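Local coordinates for ethanolamine utilization protein EutL (Clostridium perfringens E str. JGS1987, PDB 4TME), which forms part of the shell of the ethanolamine-utilization bacterial microcompartment, where ethanolamine binding probably controls the opening of its pore, at residues K137-R142 with G186-G191. Numbering follows the deposited sequence.
Sequences KTAGIR and GALLTG
Leu188 reaches from strand 185-191 with its CD1 methyl leading and meets the last turn of helix 133-139, a worked example of how alternate strand residues receive a helix end and the loop just beyond it. Leu188 CD1 lies 3.9 Å from Thr138 CG2 and 4.2 Å from Ala139 CB, and the leucine side chain is nearly perpendicular to that of Thr138. The torsion of Thr138 (chi1 -58°) divides its two branches: the methyl, anti to the backbone N, is given to the leucine, while OG1 turns back to hydrogen-bond the carbonyl O of Tyr134 one turn earlier.

The helix ends in a Schellman motif with Gly140 at C-prime, its phi positive at 72°, and the chain then brings Ile141 round to the same strand. There the Ile141 and Thr190 side chains run antiparallel alongside one another, both branches of the isoleucine taking part. Ile141 CG2 packs 3.9 Å from Thr190 CG2, and Ile141 CD1, at the end of an extended chain, comes 3.8 Å from Thr190 OG1. Thr190 is buried, and its hydroxyl is satisfied by the carbonyl O of Ala146; the isoleucine methyl lies against OG1 without competing for it.

Leu188, its side chain about 8 Å from a bound ethanolamine, and Thr190 face the helix end and following loop, whereas Leu189 packs on helix 154-167. The contact joins helix 133-139 to the antiparallel sheet of the second BMC domain, where strand 185-191 runs between strands 146-152 and 171-176; Cys173 touches Ala139 and Thr190, and Leu147 touches Ile141 and Thr190.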
# COMPACT_ATOMS: atom_id res chain seq x y z
N LYS C 137 14.05 -16.43 -13.39
CA LYS C 137 12.64 -16.84 -13.40
C LYS C 137 11.71 -15.64 -13.40
O LYS C 137 10.71 -15.65 -14.11
CB LYS C 137 12.31 -17.74 -12.20
CG LYS C 137 12.70 -19.19 -12.44
CD LYS C 137 12.65 -20.01 -11.15
CE LYS C 137 13.18 -21.42 -11.36
NZ LYS C 137 14.60 -21.44 -11.84
N THR C 138 12.05 -14.61 -12.63
CA THR C 138 11.23 -13.39 -12.57
C THR C 138 11.16 -12.75 -13.96
O THR C 138 10.11 -12.25 -14.39
CB THR C 138 11.81 -12.37 -11.55
OG1 THR C 138 11.89 -12.97 -10.24
CG2 THR C 138 10.94 -11.14 -11.46
N ALA C 139 12.28 -12.78 -14.68
CA ALA C 139 12.34 -12.15 -16.01
C ALA C 139 11.88 -13.07 -17.14
O ALA C 139 11.64 -12.61 -18.25
CB ALA C 139 13.75 -11.68 -16.29
N GLY C 140 11.78 -14.36 -16.88
CA GLY C 140 11.48 -15.32 -17.94
C GLY C 140 12.61 -15.58 -18.92
O GLY C 140 12.35 -15.87 -20.09
N ILE C 141 13.86 -15.51 -18.46
CA ILE C 141 15.01 -15.75 -19.32
C ILE C 141 15.78 -16.93 -18.77
O ILE C 141 15.48 -17.43 -17.69
CB ILE C 141 15.94 -14.52 -19.40
CG1 ILE C 141 16.54 -14.21 -18.02
CG2 ILE C 141 15.16 -13.32 -19.94
CD1 ILE C 141 17.48 -13.01 -17.98
N ARG C 142 16.77 -17.36 -19.52
CA ARG C 142 17.58 -18.49 -19.09
C ARG C 142 18.57 -18.07 -18.01
O ARG C 142 19.14 -16.98 -18.03
CB ARG C 142 18.32 -19.11 -20.28
CG ARG C 142 17.39 -19.69 -21.33
CD ARG C 142 17.99 -20.90 -22.05
NE ARG C 142 18.15 -22.06 -21.17
CZ ARG C 142 17.14 -22.78 -20.68
NH1 ARG C 142 15.88 -22.46 -20.96
NH2 ARG C 142 17.39 -23.81 -19.88
N GLY C 186 9.84 0.71 -12.52
CA GLY C 186 10.99 0.41 -13.36
C GLY C 186 10.79 -0.88 -14.11
O GLY C 186 9.66 -1.22 -14.45
N ALA C 187 11.88 -1.61 -14.37
CA ALA C 187 11.77 -2.82 -15.18
C ALA C 187 13.03 -3.65 -15.11
O ALA C 187 14.09 -3.17 -14.70
CB ALA C 187 11.49 -2.47 -16.64
N LEU C 188 12.88 -4.90 -15.52
CA LEU C 188 13.99 -5.77 -15.86
C LEU C 188 14.06 -5.89 -17.37
O LEU C 188 13.08 -6.30 -18.01
CB LEU C 188 13.82 -7.17 -15.26
CG LEU C 188 13.63 -7.28 -13.75
CD1 LEU C 188 13.37 -8.74 -13.33
CD2 LEU C 188 14.82 -6.70 -13.01
N LEU C 189 15.21 -5.53 -17.94
CA LEU C 189 15.42 -5.65 -19.38
C LEU C 189 16.52 -6.67 -19.62
O LEU C 189 17.41 -6.80 -18.80
CB LEU C 189 15.82 -4.32 -20.03
CG LEU C 189 15.00 -3.09 -19.62
CD1 LEU C 189 15.52 -1.85 -20.33
CD2 LEU C 189 13.52 -3.31 -19.94
N THR C 190 16.49 -7.37 -20.75
CA THR C 190 17.56 -8.33 -21.04
C THR C 190 18.18 -8.11 -22.41
O THR C 190 17.59 -7.49 -23.29
CB THR C 190 17.08 -9.80 -20.93
OG1 THR C 190 18.22 -10.68 -20.93
CG2 THR C 190 16.15 -10.19 -22.08
N GLY C 191 19.40 -8.63 -22.57
CA GLY C 191 20.15 -8.54 -23.81
C GLY C 191 21.57 -8.97 -23.51
O GLY C 191 21.82 -9.58 -22.47